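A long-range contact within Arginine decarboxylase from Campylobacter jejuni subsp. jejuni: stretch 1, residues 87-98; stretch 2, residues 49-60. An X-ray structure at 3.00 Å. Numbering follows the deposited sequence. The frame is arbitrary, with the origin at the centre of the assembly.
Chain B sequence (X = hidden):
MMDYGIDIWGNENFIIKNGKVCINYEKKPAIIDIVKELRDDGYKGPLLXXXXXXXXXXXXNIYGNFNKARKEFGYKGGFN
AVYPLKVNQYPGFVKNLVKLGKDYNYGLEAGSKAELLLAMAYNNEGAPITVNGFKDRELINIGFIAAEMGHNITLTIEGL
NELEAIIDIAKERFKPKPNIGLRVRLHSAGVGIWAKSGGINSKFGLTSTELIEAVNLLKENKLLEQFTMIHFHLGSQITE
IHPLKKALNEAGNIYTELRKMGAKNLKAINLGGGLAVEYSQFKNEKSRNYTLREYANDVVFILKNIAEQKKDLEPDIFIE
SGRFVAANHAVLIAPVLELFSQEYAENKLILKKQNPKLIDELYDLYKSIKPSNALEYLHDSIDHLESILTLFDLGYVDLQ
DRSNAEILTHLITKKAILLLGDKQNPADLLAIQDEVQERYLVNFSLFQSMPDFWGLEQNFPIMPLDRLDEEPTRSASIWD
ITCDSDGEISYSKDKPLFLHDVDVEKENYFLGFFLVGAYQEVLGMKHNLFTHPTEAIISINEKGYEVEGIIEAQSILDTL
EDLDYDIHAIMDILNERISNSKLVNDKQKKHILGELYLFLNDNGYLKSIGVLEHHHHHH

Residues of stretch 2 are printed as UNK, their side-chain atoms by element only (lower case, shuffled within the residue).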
ATOM      1  N   VAL B  87     -11.574   5.712   6.770  1.00 25.63           N
ATOM      2  CA  VAL B  87     -10.241   5.990   7.323  1.00 29.98           C
ATOM      3  C   VAL B  87      -9.816   4.957   8.365  1.00 29.03           C
ATOM      4  O   VAL B  87      -8.647   4.901   8.748  1.00 28.85           O
ATOM      5  CB  VAL B  87     -10.124   7.423   7.971  1.00 29.52           C
ATOM      6  CG1 VAL B  87     -10.828   8.444   7.117  1.00 16.60           C
ATOM      7  CG2 VAL B  87     -10.665   7.422   9.396  1.00 38.31           C
ATOM      8  N   ASN B  88     -10.774   4.156   8.824  1.00 28.60           N
ATOM      9  CA  ASN B  88     -10.506   3.111   9.802  1.00 29.15           C
ATOM     10  C   ASN B  88     -11.787   2.401  10.169  1.00 28.81           C
ATOM     11  O   ASN B  88     -12.640   2.981  10.833  1.00 31.15           O
ATOM     12  CB  ASN B  88      -9.905   3.697  11.073  1.00 28.31           C
ATOM     13  CG  ASN B  88      -9.410   2.620  12.004  1.00 28.96           C
ATOM     14  OD1 ASN B  88     -10.017   1.549  12.093  1.00 29.51           O
ATOM     15  ND2 ASN B  88      -8.311   2.881  12.695  1.00 27.99           N
ATOM     16  N   GLN B  89     -11.937   1.150   9.755  1.00 27.93           N
ATOM     17  CA  GLN B  89     -13.167   0.439  10.084  1.00 30.16           C
ATOM     18  C   GLN B  89     -13.003  -0.574  11.193  1.00 30.40           C
ATOM     19  O   GLN B  89     -13.943  -1.300  11.515  1.00 35.84           O
ATOM     20  CB  GLN B  89     -13.730  -0.274   8.866  1.00 24.84           C
ATOM     21  CG  GLN B  89     -13.894   0.593   7.666  1.00 34.33           C
ATOM     22  CD  GLN B  89     -12.850   0.296   6.622  1.00 43.57           C
ATOM     23  OE1 GLN B  89     -12.686  -0.853   6.211  1.00 49.83           O
ATOM     24  NE2 GLN B  89     -12.137   1.328   6.178  1.00 46.66           N
ATOM     25  N   TYR B  90     -11.816  -0.636  11.780  1.00 29.35           N
ATOM     26  CA  TYR B  90     -11.572  -1.596  12.845  1.00 30.25           C
ATOM     27  C   TYR B  90     -12.454  -1.351  14.056  1.00 30.82           C
ATOM     28  O   TYR B  90     -12.576  -0.225  14.533  1.00 33.28           O
ATOM     29  CB  TYR B  90     -10.088  -1.582  13.217  1.00 26.44           C
ATOM     30  CG  TYR B  90      -9.241  -2.334  12.207  1.00 34.98           C
ATOM     31  CD1 TYR B  90      -8.690  -3.576  12.518  1.00 45.78           C
ATOM     32  CD2 TYR B  90      -9.058  -1.843  10.920  1.00 31.31           C
ATOM     33  CE1 TYR B  90      -7.981  -4.313  11.569  1.00 46.20           C
ATOM     34  CE2 TYR B  90      -8.353  -2.572   9.965  1.00 37.43           C
ATOM     35  CZ  TYR B  90      -7.820  -3.805  10.295  1.00 47.15           C
ATOM     36  OH  TYR B  90      -7.147  -4.541   9.339  1.00 55.97           O
ATOM     37  N   PRO B  91     -13.104  -2.413  14.561  1.00 31.79           N
ATOM     38  CA  PRO B  91     -13.982  -2.289  15.727  1.00 28.81           C
ATOM     39  C   PRO B  91     -13.303  -1.573  16.898  1.00 32.22           C
ATOM     40  O   PRO B  91     -13.914  -0.726  17.548  1.00 28.49           O
ATOM     41  CB  PRO B  91     -14.346  -3.743  16.030  1.00 27.83           C
ATOM     42  CG  PRO B  91     -13.177  -4.513  15.517  1.00 26.02           C
ATOM     43  CD  PRO B  91     -12.898  -3.828  14.215  1.00 30.95           C
ATOM     44  N   GLY B  92     -12.035  -1.908  17.148  1.00 36.66           N
ATOM     45  CA  GLY B  92     -11.289  -1.273  18.227  1.00 37.17           C
ATOM     46  C   GLY B  92     -11.395   0.249  18.209  1.00 34.44           C
ATOM     47  O   GLY B  92     -11.140   0.921  19.202  1.00 37.29           O
ATOM     48  N   PHE B  93     -11.749   0.802  17.061  1.00 28.33           N
ATOM     49  CA  PHE B  93     -11.919   2.230  16.969  1.00 28.72           C
ATOM     50  C   PHE B  93     -13.415   2.533  16.818  1.00 32.15           C
ATOM     51  O   PHE B  93     -14.015   3.130  17.706  1.00 41.18           O
ATOM     52  CB  PHE B  93     -11.151   2.808  15.784  1.00 21.05           C
ATOM     53  CG  PHE B  93     -11.360   4.276  15.603  1.00 24.68           C
ATOM     54  CD1 PHE B  93     -10.695   5.197  16.411  1.00 27.80           C
ATOM     55  CD2 PHE B  93     -12.289   4.739  14.686  1.00 23.85           C
ATOM     56  CE1 PHE B  93     -10.959   6.570  16.308  1.00 16.39           C
ATOM     57  CE2 PHE B  93     -12.562   6.107  14.575  1.00 26.93           C
ATOM     58  CZ  PHE B  93     -11.897   7.020  15.392  1.00 23.40           C
ATOM     59  N   VAL B  94     -14.021   2.099  15.716  1.00 25.24           N
ATOM     60  CA  VAL B  94     -15.437   2.338  15.455  1.00 25.99           C
ATOM     61  C   VAL B  94     -16.386   2.163  16.647  1.00 29.73           C
ATOM     62  O   VAL B  94     -17.212   3.036  16.917  1.00 20.91           O
ATOM     63  CB  VAL B  94     -15.931   1.438  14.301  1.00 33.18           C
ATOM     64  CG1 VAL B  94     -17.433   1.594  14.109  1.00 25.18           C
ATOM     65  CG2 VAL B  94     -15.193   1.823  13.015  1.00 35.93           C
ATOM     66  N   LYS B  95     -16.276   1.041  17.352  1.00 32.05           N
ATOM     67  CA  LYS B  95     -17.144   0.792  18.492  1.00 31.49           C
ATOM     68  C   LYS B  95     -16.991   1.882  19.548  1.00 30.89           C
ATOM     69  O   LYS B  95     -17.957   2.261  20.208  1.00 32.51           O
ATOM     70  CB  LYS B  95     -16.864  -0.598  19.076  1.00 24.36           C
ATOM     71  CG  LYS B  95     -17.470  -1.732  18.233  1.00 37.43           C
ATOM     72  CD  LYS B  95     -16.931  -3.121  18.611  1.00 53.17           C
ATOM     73  CE  LYS B  95     -17.519  -3.652  19.906  1.00 61.30           C
ATOM     74  NZ  LYS B  95     -18.990  -3.898  19.772  1.00 64.41           N
ATOM     75  N   ASN B  96     -15.782   2.405  19.691  1.00 29.59           N
ATOM     76  CA  ASN B  96     -15.543   3.450  20.672  1.00 35.81           C
ATOM     77  C   ASN B  96     -15.999   4.813  20.199  1.00 38.04           C
ATOM     78  O   ASN B  96     -16.487   5.632  20.982  1.00 28.72           O
ATOM     79  CB  ASN B  96     -14.069   3.501  21.038  1.00 35.94           C
ATOM     80  CG  ASN B  96     -13.714   2.461  22.055  1.00 38.84           C
ATOM     81  OD1 ASN B  96     -14.300   2.426  23.137  1.00 41.42           O
ATOM     82  ND2 ASN B  96     -12.767   1.595  21.719  1.00 45.05           N
ATOM     83  N   LEU B  97     -15.832   5.057  18.909  1.00 38.33           N
ATOM     84  CA  LEU B  97     -16.231   6.323  18.339  1.00 36.09           C
ATOM     85  C   LEU B  97     -17.740   6.527  18.474  1.00 35.16           C
ATOM     86  O   LEU B  97     -18.186   7.558  18.964  1.00 37.39           O
ATOM     87  CB  LEU B  97     -15.809   6.389  16.869  1.00 27.67           C
ATOM     88  CG  LEU B  97     -16.079   7.620  15.993  1.00 23.63           C
ATOM     89  CD1 LEU B  97     -17.481   7.612  15.429  1.00 24.40           C
ATOM     90  CD2 LEU B  97     -15.825   8.858  16.803  1.00 29.04           C
ATOM     91  N   VAL B  98     -18.537   5.550  18.062  1.00 33.21           N
ATOM     92  CA  VAL B  98     -19.975   5.724  18.153  1.00 34.92           C
ATOM     93  C   VAL B  98     -20.400   5.888  19.595  1.00 33.44           C
ATOM     94  O   VAL B  98     -21.299   6.666  19.915  1.00 38.29           O
ATOM     95  CB  VAL B  98     -20.732   4.537  17.540  1.00 38.92           C
ATOM     96  CG1 VAL B  98     -20.398   4.424  16.067  1.00 34.91           C
ATOM     97  CG2 VAL B  98     -20.365   3.263  18.268  1.00 47.15           C
ATOM     98  N   UNK B  49      -1.538   0.061  20.368  1.00 39.07           N
ATOM     99  CA  UNK B  49      -2.374   0.440  21.503  1.00 36.11           C
ATOM    100  C   UNK B  49      -3.402   1.484  21.099  1.00 36.87           C
ATOM    101  O   UNK B  49      -3.087   2.418  20.363  1.00 38.10           O
ATOM    102  c   UNK B  49      -1.525   0.998  22.641  1.00 32.75           C
ATOM    103  c   UNK B  49      -0.468   0.019  23.149  1.00 31.95           C
ATOM    104  c   UNK B  49      -1.162  -1.258  23.556  1.00 34.24           C
ATOM    105  c   UNK B  49       0.294   0.612  24.327  1.00 33.82           C
ATOM    106  N   UNK B  50      -4.635   1.311  21.569  1.00 32.86           N
ATOM    107  CA  UNK B  50      -5.704   2.255  21.281  1.00 32.71           C
ATOM    108  C   UNK B  50      -6.125   2.913  22.589  1.00 36.44           C
ATOM    109  O   UNK B  50      -6.386   2.232  23.590  1.00 36.43           O
ATOM    110  n   UNK B  50      -7.181  -1.348  15.682  1.00 35.66           N
ATOM    111  c   UNK B  50      -8.065   0.487  18.746  1.00 34.72           C
ATOM    112  c   UNK B  50      -6.914   1.554  20.669  1.00 24.69           C
ATOM    113  n   UNK B  50      -7.875  -0.545  17.722  1.00 39.26           N
ATOM    114  c   UNK B  50      -6.736   1.039  19.272  1.00 27.11           C
ATOM    115  c   UNK B  50      -7.322  -0.335  16.528  1.00 39.60           C
ATOM    116  n   UNK B  50      -6.902   0.880  16.192  1.00 31.92           N
ATOM    117  N   UNK B  51      -6.197   4.237  22.574  1.00 32.86           N
ATOM    118  CA  UNK B  51      -6.591   4.999  23.749  1.00 29.76           C
ATOM    119  C   UNK B  51      -7.915   5.713  23.492  1.00 30.15           C
ATOM    120  O   UNK B  51      -7.944   6.837  22.980  1.00 32.71           O
ATOM    121  c   UNK B  51      -3.134   5.284  23.690  1.00 35.09           C
ATOM    122  c   UNK B  51      -5.501   6.014  24.089  1.00 27.33           C
ATOM    123  c   UNK B  51      -2.924   4.334  26.294  1.00 29.37           C
ATOM    124  c   UNK B  51      -4.106   4.906  25.853  1.00 28.08           C
ATOM    125  c   UNK B  51      -4.224   5.388  24.551  1.00 32.21           C
ATOM    126  c   UNK B  51      -1.834   4.234  25.428  1.00 38.77           C
ATOM    127  c   UNK B  51      -1.941   4.710  24.117  1.00 34.60           C
ATOM    128  N   UNK B  52      -9.034   5.067  23.848  1.00 27.42           N
ATOM    129  CA  UNK B  52     -10.356   5.652  23.649  1.00 31.60           C
ATOM    130  C   UNK B  52     -10.433   7.093  24.134  1.00 39.40           C
ATOM    131  O   UNK B  52     -11.066   7.933  23.497  1.00 47.49           O
ATOM    132  c   UNK B  52      -9.137   3.805  24.590  1.00 31.69           C
ATOM    133  c   UNK B  52     -10.573   3.427  24.374  1.00 25.64           C
ATOM    134  c   UNK B  52     -11.268   4.733  24.447  1.00 27.20           C
ATOM    135  N   UNK B  53      -9.788   7.391  25.256  1.00 41.00           N
ATOM    136  CA  UNK B  53      -9.814   8.747  25.783  1.00 46.12           C
ATOM    137  C   UNK B  53      -9.408   9.786  24.739  1.00 42.19           C
ATOM    138  O   UNK B  53     -10.037  10.838  24.622  1.00 44.39           O
ATOM    139  c   UNK B  53      -7.426  12.128  27.597  1.00 62.04           C
ATOM    140  c   UNK B  53      -8.902   8.865  27.012  1.00 53.59           C
ATOM    141  n   UNK B  53      -7.382  10.872  27.190  1.00 57.65           N
ATOM    142  c   UNK B  53      -8.609  10.279  27.406  1.00 58.98           C
ATOM    143  c   UNK B  53      -9.397  11.233  27.960  1.00 60.69           C
ATOM    144  n   UNK B  53      -8.636  12.373  28.068  1.00 66.67           N
ATOM    145  N   UNK B  54      -8.353   9.491  23.989  1.00 34.67           N
ATOM    146  CA  UNK B  54      -7.881  10.404  22.957  1.00 32.42           C
ATOM    147  C   UNK B  54      -8.989  10.652  21.941  1.00 34.05           C
ATOM    148  O   UNK B  54      -9.177  11.773  21.464  1.00 29.80           O
ATOM    149  c   UNK B  54      -5.285  10.311  22.778  1.00 28.33           C
ATOM    150  c   UNK B  54      -4.194   9.310  22.401  1.00 31.51           C
ATOM    151  c   UNK B  54      -5.339  10.494  24.264  1.00 30.83           C
ATOM    152  c   UNK B  54      -6.646   9.821  22.266  1.00 33.18           C
ATOM    153  N   UNK B  55      -9.735   9.598  21.629  1.00 30.17           N
ATOM    154  CA  UNK B  55     -10.828   9.702  20.677  1.00 28.92           C
ATOM    155  C   UNK B  55     -11.840  10.701  21.196  1.00 28.01           C
ATOM    156  O   UNK B  55     -12.332  11.550  20.449  1.00 31.32           O
ATOM    157  c   UNK B  55     -10.467   7.311  20.043  1.00 17.99           C
ATOM    158  c   UNK B  55     -12.524   8.432  19.334  1.00 28.63           C
ATOM    159  c   UNK B  55     -11.042   5.969  19.799  1.00 17.76           C
ATOM    160  c   UNK B  55     -11.506   8.341  20.459  1.00 25.42           C
ATOM    161  N   UNK B  56     -12.149  10.598  22.483  1.00 34.19           N
ATOM    162  CA  UNK B  56     -13.092  11.513  23.116  1.00 42.33           C
ATOM    163  C   UNK B  56     -12.546  12.940  23.021  1.00 42.41           C
ATOM    164  O   UNK B  56     -13.220  13.839  22.517  1.00 43.35           O
ATOM    165  n   UNK B  56     -13.465  12.081  27.700  1.00 64.19           N
ATOM    166  c   UNK B  56     -14.169  12.043  25.383  1.00 44.68           C
ATOM    167  c   UNK B  56     -14.306  11.555  26.808  1.00 61.90           C
ATOM    168  o   UNK B  56     -15.138  10.691  27.104  1.00 71.02           O
ATOM    169  c   UNK B  56     -13.296  11.112  24.574  1.00 39.22           C
ATOM    170  N   UNK B  57     -11.326  13.148  23.503  1.00 34.29           N
ATOM    171  CA  UNK B  57     -10.716  14.458  23.428  1.00 32.97           C
ATOM    172  C   UNK B  57     -10.923  15.049  22.046  1.00 33.57           C
ATOM    173  O   UNK B  57     -11.328  16.199  21.903  1.00 39.26           O
ATOM    174  c   UNK B  57      -8.687  16.299  25.122  1.00 59.73           C
ATOM    175  c   UNK B  57      -8.809  14.797  25.061  1.00 55.45           C
ATOM    176  c   UNK B  57      -9.226  14.359  23.692  1.00 43.27           C
ATOM    177  c   UNK B  57      -7.699  16.704  26.211  1.00 70.73           C
ATOM    178  n   UNK B  57      -6.314  16.159  25.982  1.00 68.75           N
ATOM    179  N   UNK B  58     -10.654  14.258  21.020  1.00 32.18           N
ATOM    180  CA  UNK B  58     -10.803  14.747  19.662  1.00 33.62           C
ATOM    181  C   UNK B  58     -12.202  15.159  19.281  1.00 35.88           C
ATOM    182  O   UNK B  58     -12.387  16.182  18.627  1.00 37.79           O
ATOM    183  c   UNK B  58      -8.212  14.987  18.189  1.00 33.03           C
ATOM    184  c   UNK B  58     -10.283  13.711  18.682  1.00 32.60           C
ATOM    185  o   UNK B  58      -8.302  15.286  17.008  1.00 46.81           O
ATOM    186  c   UNK B  58      -8.779  13.686  18.686  1.00 38.68           C
ATOM    187  n   UNK B  58      -7.638  15.780  19.087  1.00 36.01           N
ATOM    188  N   UNK B  59     -13.184  14.361  19.676  1.00 35.67           N
ATOM    189  CA  UNK B  59     -14.570  14.660  19.370  1.00 32.62           C
ATOM    190  C   UNK B  59     -14.981  15.965  20.025  1.00 35.67           C
ATOM    191  O   UNK B  59     -15.513  16.851  19.364  1.00 38.78           O
ATOM    192  c   UNK B  59     -16.951  13.939  19.646  1.00 39.59           C
ATOM    193  c   UNK B  59     -15.971  11.080  19.650  1.00 47.08           C
ATOM    194  c   UNK B  59     -15.189  12.253  19.131  1.00 40.26           C
ATOM    195  c   UNK B  59     -15.496  13.549  19.867  1.00 37.63           C
ATOM    196  N   UNK B  60     -14.743  16.088  21.325  1.00 38.94           N
ATOM    197  CA  UNK B  60     -15.118  17.309  22.013  1.00 47.08           C
ATOM    198  C   UNK B  60     -14.249  18.465  21.563  1.00 45.65           C
ATOM    199  O   UNK B  60     -14.581  19.631  21.769  1.00 53.50           O
ATOM    200  o   UNK B  60     -14.988  15.245  25.829  1.00 58.99           O
ATOM    201  c   UNK B  60     -13.834  16.392  24.051  1.00 53.02           C
ATOM    202  o   UNK B  60     -13.126  16.324  26.346  1.00 67.24           O
ATOM    203  c   UNK B  60     -13.997  15.958  25.514  1.00 65.94           C
ATOM    204  c   UNK B  60     -15.044  17.132  23.535  1.00 49.88           C
TER

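Position 49 carries four side-chain carbons forked at the second, the pattern of leucine; Leu49 lies in a strand and does not reach stretch 1. At position 50 three carbons lead to a nitrogen and then to a carbon bearing two more nitrogens, a guanidinium that can only be arginine. The chain of Arg50 runs toward the start of the other helix, where its CD lies 3.1 Å from Gly92 O and its NH2 3.8 Å from Tyr90 CB. Gly92 has no side chain, and an ideal CB there would fall 2.3 Å from Arg50 NE, so the bare backbone leaves the arginine its path.

Position 51 has one carbon followed by a six-carbon ring with no oxygen, hence phenylalanine; Phe51 points away and occupies the N-cap position. At 52 three carbons close a ring onto the backbone nitrogen, which defines proline. Pro52 opens the helix, and its CG packs 3.9 Å from Asn96 ND2.

Position 53 shows one carbon and a five-membered ring of three carbons and two nitrogens, a histidine, and His53 makes no contact with stretch 1. Four carbons forked at the second identify 54 as leucine, and Leu54 is likewise out of reach. Position 55 also has four carbons, but the fork is at the first and one arm is two carbons long: isoleucine. Ile55 points toward stretch 1, placing CD1 3.5 Å from Phe93 CD1 and 4.1 Å from Asn96 CB, while its CG2 lies 4.2 Å from Leu97 CD2.

At 56 three carbons end in one oxygen and one nitrogen, as in glutamine; Gln56 lies sideways, without contact. Four carbons in a row ending in nitrogen make 57 a lysine, and Lys57 stays clear of stretch 1. Position 58 repeats the pattern of 56, so Gln58 is assigned, again without contact. Position 59 repeats that of 55, and Ile59 brings CD1 to 3.6 Å from Leu97 CD2. Three carbons, the last with two oxygens, make 60 a glutamate; Glu60 does not touch stretch 1.

The two helices cross at -47°, their axes approaching to 9.8 Å. Ile55 and Ile59, one turn apart, meet Phe93 and Leu97 in an apolar patch, while Arg50 lies against the beginning of helix 91-98. No hydrogen bond crosses between the stretches: the guanidinium nitrogens are satisfied elsewhere in the structure, and Asn96 ND2 donates within its own helix to Gly92 O at 3.1 Å. The contact, burying 435 Å², therefore rests on packing.

Stretch 2 49-60: LRFPHLIQKQIE
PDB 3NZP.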